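PDB 5WZF: 23S rRNA-specific endonuclease VapC20 from Mycobacterium tuberculosis H37Rv, which cleaves 23S rRNA in the sarcin-ricin loop as the magnesium-dependent endoribonuclease toxin of a type II toxin-antitoxin pair. Local coordinates for residues L91-Q94 and A95-W98; S114-V117 and M118-K121. One frame throughout, in Å; residues are numbered along the deposited sequence.

Contact 1. Residues L91-Q94 and A95-W98; sequences LEEQ and AWEW
Glu92 and Trp96 lie one above the other, a turn apart, on helix 89-101 of the PIN domain, and form one of its two buried flanks. The Trp96 N-H donates to Glu92 O over 2.9 Å, one of four successive bonds in which the N-H groups of Ala95 to Trp98 donate to the carbonyls four residues earlier. The same carbonyl oxygen also lies obliquely against the indole, with Trp96 CD1 only 3.2 Å from Glu92 O. Trp96 CG stands beside its own backbone N (chi1 -80°), which swings the indole back along the preceding turn. Glu92 OE2 is hydrogen-bonded to His52 NE2, the Trp96 ring meets that of Phe109, and the chain of another protein also reaches both residues. Ala95 is buried and has only a methyl, whose CB lies 3.3 Å from Glu92 O. On the other buried flank Leu91 and Trp98 supply the bulk that packs on helix 109-121, where Trp98 meets Phe115 edge-to-face.

The Glu93 and Glu97 side is looser. Their carboxylates come as near as 3.6 Å between Glu93 OE2 and Glu97 OE2, with the two planes 80° apart. Such a pair of like charges would be unfavourable alone, but Glu93 OE2 forms a salt bridge to a basic side chain of another protein chain, which probably offsets the repulsion. Acidic residues suit this less buried strip.

On the Glu92 and Trp96 flank, a water lies in the indole plane, at its edge, accepting from Trp96 NE1 at 3.0 Å while donating to Glu92 OE1 at 3.0 Å.

Contact 2. Residues S114-V117 and M118-K121; sequences SFAV and MRKK
Arg119 folds back over Phe115 and Ala116, one turn earlier on helix 109-121. Backbone bonds set the frame: each N-H from Met118 to Lys121 donates to the carbonyl four residues before, the shortest being Lys121 N to Val117 O at 2.8 Å.

Packing follows. The Arg119 chain turns at chi3 (-61°), bringing one face of its guanidinium over Phe115 O and Ala116 CA, each 3.6 Å from the plane and offset toward the rim. Arg119 NH1 is 3.6 Å from Phe115 CB, and the small methyl of Ala116 allows Arg119 NH2 to settle 3.7 Å from Ala116 CB. Met118, flexible and apolar, runs beside the preceding turn with CG 3.3 Å from Ser114 O, and reaches Phe16 and Phe133. Lys121 brings CG within 4.1 Å of Val117 CG1, so its aliphatic part meets the branched valine.

Polar ends find partners beyond the segments: Lys120 NZ makes a salt bridge with Glu85, and Arg119 NH2 a hydrogen bond with Gln94.

This is a helix of the PIN domain, with Val117 and Met118 packed on strand 14-17 and basic residues along its exposed flank; Ser114 and Phe115 lie close to Asp18 and Asp111, respectively, the predicted magnesium ligands.

From the N terminus, the sheet strands 14-17, 46-50 and 82-85 come first, and the chain then enters helix 89-101, which carries contact 1. Each contact joins successive turns of one helix, so neither closes a loop; they lie in series, without nesting or crossing, and the centres of contact 1 and contact 2 are 11 Å apart. Between them the chain turns back through the connection to helix 109-121, home of contact 2, before strand 125-127. The two helices then meet directly: Leu91 CD1 lies 3.7 Å from Ala116 O, and Leu91 CD2 packs 3.7 Å from Val117 CG2. Through contact 2, whose helix touches strand 14-17, contact 1 is tied to the sheet.

Contact 1. Residues L91-Q94 and A95-W98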
ATOM      1  N   LEU B  91      13.528  -7.102   1.124  1.00 18.16           N
ATOM      2  CA  LEU B  91      12.465  -7.825   0.439  1.00 18.87           C
ATOM      3  C   LEU B  91      11.730  -6.899  -0.525  1.00 14.75           C
ATOM      4  O   LEU B  91      11.389  -7.298  -1.641  1.00 14.99           O
ATOM      5  CB  LEU B  91      11.497  -8.443   1.451  1.00 21.61           C
ATOM      6  CG  LEU B  91      10.710  -9.675   0.996  1.00 28.14           C
ATOM      7  CD1 LEU B  91      11.647 -10.748   0.462  1.00 32.14           C
ATOM      8  CD2 LEU B  91       9.877 -10.229   2.136  1.00 27.94           C
ATOM      9  N   GLU B  92      11.506  -5.655  -0.104  1.00 15.59           N
ATOM     10  CA  GLU B  92      10.885  -4.663  -0.977  1.00 13.26           C
ATOM     11  C   GLU B  92      11.719  -4.419  -2.235  1.00 13.99           C
ATOM     12  O   GLU B  92      11.173  -4.264  -3.324  1.00 15.38           O
ATOM     13  CB  GLU B  92      10.667  -3.340  -0.234  1.00 20.60           C
ATOM     14  CG  GLU B  92       9.452  -3.346   0.670  1.00 22.62           C
ATOM     15  CD  GLU B  92       9.026  -1.951   1.096  1.00 19.17           C
ATOM     16  OE1 GLU B  92       9.727  -0.980   0.752  1.00 19.85           O
ATOM     17  OE2 GLU B  92       7.983  -1.834   1.764  1.00 24.88           O
ATOM     18  N   GLU B  93      13.039  -4.390  -2.089  1.00 15.70           N
ATOM     19  CA  GLU B  93      13.900  -4.153  -3.241  1.00 15.64           C
ATOM     20  C   GLU B  93      13.793  -5.315  -4.227  1.00 16.09           C
ATOM     21  O   GLU B  93      13.813  -5.113  -5.444  1.00 19.78           O
ATOM     22  CB  GLU B  93      15.350  -3.947  -2.804  1.00 17.11           C
ATOM     23  CG  GLU B  93      16.326  -3.727  -3.952  1.00 29.87           C
ATOM     24  CD  GLU B  93      16.031  -2.468  -4.751  1.00 30.25           C
ATOM     25  OE1 GLU B  93      15.395  -1.542  -4.201  1.00 26.49           O
ATOM     26  OE2 GLU B  93      16.433  -2.410  -5.933  1.00 30.98           O
ATOM     27  N   GLN B  94      13.665  -6.531  -3.704  1.00 15.67           N
ATOM     28  CA  GLN B  94      13.472  -7.693  -4.564  1.00 16.72           C
ATOM     29  C   GLN B  94      12.126  -7.591  -5.268  1.00 17.57           C
ATOM     30  O   GLN B  94      12.000  -7.947  -6.438  1.00 16.45           O
ATOM     31  CB  GLN B  94      13.555  -8.994  -3.770  1.00 18.46           C
ATOM     32  CG  GLN B  94      13.466 -10.236  -4.647  1.00 21.32           C
ATOM     33  CD  GLN B  94      13.361 -11.515  -3.847  1.00 25.21           C
ATOM     34  OE1 GLN B  94      12.277 -11.891  -3.405  1.00 28.36           O
ATOM     35  NE2 GLN B  94      14.488 -12.191  -3.657  1.00 28.19           N
ATOM     36  N   ALA B  95      11.124  -7.093  -4.549  1.00 17.14           N
ATOM     37  CA  ALA B  95       9.800  -6.887  -5.124  1.00 16.19           C
ATOM     38  C   ALA B  95       9.836  -5.869  -6.259  1.00 12.49           C
ATOM     39  O   ALA B  95       9.165  -6.045  -7.275  1.00 13.44           O
ATOM     40  CB  ALA B  95       8.819  -6.443  -4.050  1.00 15.95           C
ATOM     41  N   TRP B  96      10.617  -4.804  -6.092  1.00 11.41           N
ATOM     42  CA  TRP B  96      10.745  -3.795  -7.139  1.00 17.24           C
ATOM     43  C   TRP B  96      11.420  -4.362  -8.390  1.00 16.50           C
ATOM     44  O   TRP B  96      10.972  -4.112  -9.514  1.00 15.05           O
ATOM     45  CB  TRP B  96      11.537  -2.580  -6.642  1.00 18.97           C
ATOM     46  CG  TRP B  96      10.752  -1.607  -5.799  1.00 14.20           C
ATOM     47  CD1 TRP B  96      10.976  -1.292  -4.489  1.00 17.25           C
ATOM     48  CD2 TRP B  96       9.634  -0.815  -6.215  1.00 12.87           C
ATOM     49  NE1 TRP B  96      10.062  -0.357  -4.062  1.00 15.42           N
ATOM     50  CE2 TRP B  96       9.226  -0.048  -5.102  1.00 12.93           C
ATOM     51  CE3 TRP B  96       8.929  -0.688  -7.418  1.00 13.93           C
ATOM     52  CZ2 TRP B  96       8.152   0.839  -5.158  1.00 12.64           C
ATOM     53  CZ3 TRP B  96       7.862   0.194  -7.470  1.00 13.55           C
ATOM     54  CH2 TRP B  96       7.484   0.944  -6.346  1.00 14.50           C
ATOM     55  N   GLU B  97      12.503  -5.110  -8.192  1.00 15.89           N
ATOM     56  CA  GLU B  97      13.214  -5.723  -9.311  1.00 19.81           C
ATOM     57  C   GLU B  97      12.287  -6.693 -10.028  1.00 17.38           C
ATOM     58  O   GLU B  97      12.288  -6.781 -11.257  1.00 18.34           O
ATOM     59  CB  GLU B  97      14.477  -6.445  -8.831  1.00 23.12           C
ATOM     60  CG  GLU B  97      15.494  -5.535  -8.163  1.00 30.05           C
ATOM     61  CD  GLU B  97      16.675  -6.294  -7.589  1.00 42.88           C
ATOM     62  OE1 GLU B  97      16.695  -7.538  -7.693  1.00 49.99           O
ATOM     63  OE2 GLU B  97      17.583  -5.643  -7.030  1.00 45.92           O
ATOM     64  N   TRP B  98      11.482  -7.404  -9.243  1.00 15.74           N
ATOM     65  CA  TRP B  98      10.510  -8.353  -9.771  1.00 18.20           C
ATOM     66  C   TRP B  98       9.477  -7.627 -10.636  1.00 18.77           C
ATOM     67  O   TRP B  98       9.169  -8.058 -11.751  1.00 21.05           O
ATOM     68  CB  TRP B  98       9.830  -9.097  -8.615  1.00 18.39           C
ATOM     69  CG  TRP B  98       8.998 -10.278  -9.019  1.00 19.87           C
ATOM     70  CD1 TRP B  98       9.396 -11.584  -9.066  1.00 19.90           C
ATOM     71  CD2 TRP B  98       7.621 -10.264  -9.411  1.00 19.35           C
ATOM     72  NE1 TRP B  98       8.352 -12.384  -9.475  1.00 25.40           N
ATOM     73  CE2 TRP B  98       7.251 -11.597  -9.694  1.00 24.60           C
ATOM     74  CE3 TRP B  98       6.665  -9.254  -9.564  1.00 16.64           C
ATOM     75  CZ2 TRP B  98       5.968 -11.945 -10.116  1.00 24.51           C
ATOM     76  CZ3 TRP B  98       5.392  -9.602  -9.988  1.00 18.18           C
ATOM     77  CH2 TRP B  98       5.055 -10.935 -10.255  1.00 19.54           C
TER
HETATM   78  O   HOH W   1      10.365   0.940  -1.395  1.00 36.97           O

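Contact 2. Residues S114-V117 and M118-K121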
ATOM      1  N   SER B 114       3.886  -9.483  -1.609  1.00 10.61           N
ATOM      2  CA  SER B 114       3.269 -10.699  -1.095  1.00 12.92           C
ATOM      3  C   SER B 114       3.978 -11.919  -1.664  1.00 13.27           C
ATOM      4  O   SER B 114       4.292 -12.858  -0.935  1.00 11.89           O
ATOM      5  CB  SER B 114       1.780 -10.736  -1.432  1.00 13.49           C
ATOM      6  OG  SER B 114       1.085  -9.750  -0.690  1.00 11.78           O
ATOM      7  N   PHE B 115       4.238 -11.889  -2.968  1.00 15.92           N
ATOM      8  CA  PHE B 115       4.946 -12.979  -3.633  1.00 16.57           C
ATOM      9  C   PHE B 115       6.319 -13.174  -3.006  1.00 17.50           C
ATOM     10  O   PHE B 115       6.762 -14.302  -2.795  1.00 16.79           O
ATOM     11  CB  PHE B 115       5.095 -12.708  -5.134  1.00 13.57           C
ATOM     12  CG  PHE B 115       3.792 -12.485  -5.850  1.00 15.21           C
ATOM     13  CD1 PHE B 115       2.601 -12.984  -5.338  1.00 14.21           C
ATOM     14  CD2 PHE B 115       3.760 -11.776  -7.042  1.00 15.36           C
ATOM     15  CE1 PHE B 115       1.404 -12.778  -6.002  1.00 12.36           C
ATOM     16  CE2 PHE B 115       2.569 -11.566  -7.712  1.00 14.68           C
ATOM     17  CZ  PHE B 115       1.385 -12.063  -7.190  1.00 14.27           C
ATOM     18  N   ALA B 116       6.987 -12.061  -2.716  1.00 15.41           N
ATOM     19  CA  ALA B 116       8.325 -12.092  -2.139  1.00 16.72           C
ATOM     20  C   ALA B 116       8.318 -12.676  -0.732  1.00 16.68           C
ATOM     21  O   ALA B 116       9.243 -13.392  -0.347  1.00 18.29           O
ATOM     22  CB  ALA B 116       8.928 -10.692  -2.129  1.00 16.87           C
ATOM     23  N   VAL B 117       7.280 -12.364   0.039  1.00 16.34           N
ATOM     24  CA  VAL B 117       7.147 -12.918   1.381  1.00 14.37           C
ATOM     25  C   VAL B 117       6.955 -14.429   1.305  1.00 14.89           C
ATOM     26  O   VAL B 117       7.574 -15.182   2.058  1.00 17.36           O
ATOM     27  CB  VAL B 117       5.968 -12.280   2.157  1.00 16.46           C
ATOM     28  CG1 VAL B 117       5.698 -13.045   3.449  1.00 17.23           C
ATOM     29  CG2 VAL B 117       6.251 -10.809   2.458  1.00 17.39           C
ATOM     30  N   MET B 118       6.104 -14.874   0.381  1.00 14.72           N
ATOM     31  CA  MET B 118       5.812 -16.297   0.249  1.00 17.73           C
ATOM     32  C   MET B 118       7.051 -17.074  -0.195  1.00 20.14           C
ATOM     33  O   MET B 118       7.294 -18.182   0.278  1.00 22.63           O
ATOM     34  CB  MET B 118       4.654 -16.524  -0.731  1.00 17.40           C
ATOM     35  CG  MET B 118       3.310 -15.984  -0.238  1.00 13.69           C
ATOM     36  SD  MET B 118       1.951 -16.225  -1.410  1.00 16.52           S
ATOM     37  CE  MET B 118       1.755 -18.007  -1.358  1.00 16.69           C
ATOM     38  N   ARG B 119       7.837 -16.485  -1.094  1.00 20.11           N
ATOM     39  CA  ARG B 119       9.089 -17.102  -1.516  1.00 19.96           C
ATOM     40  C   ARG B 119      10.055 -17.204  -0.339  1.00 21.57           C
ATOM     41  O   ARG B 119      10.712 -18.226  -0.149  1.00 24.92           O
ATOM     42  CB  ARG B 119       9.736 -16.319  -2.661  1.00 21.44           C
ATOM     43  CG  ARG B 119       9.007 -16.414  -3.993  1.00 22.62           C
ATOM     44  CD  ARG B 119       9.895 -15.949  -5.150  1.00 29.29           C
ATOM     45  NE  ARG B 119      10.315 -14.555  -5.020  1.00 29.94           N
ATOM     46  CZ  ARG B 119       9.596 -13.512  -5.428  1.00 30.00           C
ATOM     47  NH1 ARG B 119       8.410 -13.701  -5.995  1.00 27.80           N
ATOM     48  NH2 ARG B 119      10.061 -12.279  -5.269  1.00 24.61           N
ATOM     49  N   LYS B 120      10.134 -16.136   0.448  1.00 20.75           N
ATOM     50  CA  LYS B 120      11.016 -16.105   1.609  1.00 23.24           C
ATOM     51  C   LYS B 120      10.609 -17.143   2.650  1.00 24.58           C
ATOM     52  O   LYS B 120      11.453 -17.830   3.223  1.00 29.00           O
ATOM     53  CB  LYS B 120      11.019 -14.707   2.238  1.00 26.94           C
ATOM     54  CG  LYS B 120      11.714 -14.638   3.592  1.00 34.73           C
ATOM     55  CD  LYS B 120      11.557 -13.269   4.241  1.00 35.58           C
ATOM     56  CE  LYS B 120      12.179 -13.241   5.633  1.00 41.20           C
ATOM     57  NZ  LYS B 120      12.091 -11.889   6.260  1.00 43.39           N
ATOM     58  N   LYS B 121       9.306 -17.259   2.880  1.00 23.37           N
ATOM     59  CA  LYS B 121       8.789 -18.123   3.934  1.00 27.43           C
ATOM     60  C   LYS B 121       8.503 -19.543   3.456  1.00 31.01           C
ATOM     61  O   LYS B 121       8.161 -20.414   4.255  1.00 32.27           O
ATOM     62  CB  LYS B 121       7.521 -17.515   4.531  1.00 24.03           C
ATOM     63  CG  LYS B 121       7.748 -16.183   5.220  1.00 26.29           C
ATOM     64  CD  LYS B 121       8.650 -16.345   6.431  1.00 33.38           C
ATOM     65  CE  LYS B 121       8.801 -15.039   7.195  1.00 41.48           C
ATOM     66  NZ  LYS B 121       9.638 -15.208   8.420  1.00 48.20           N
TER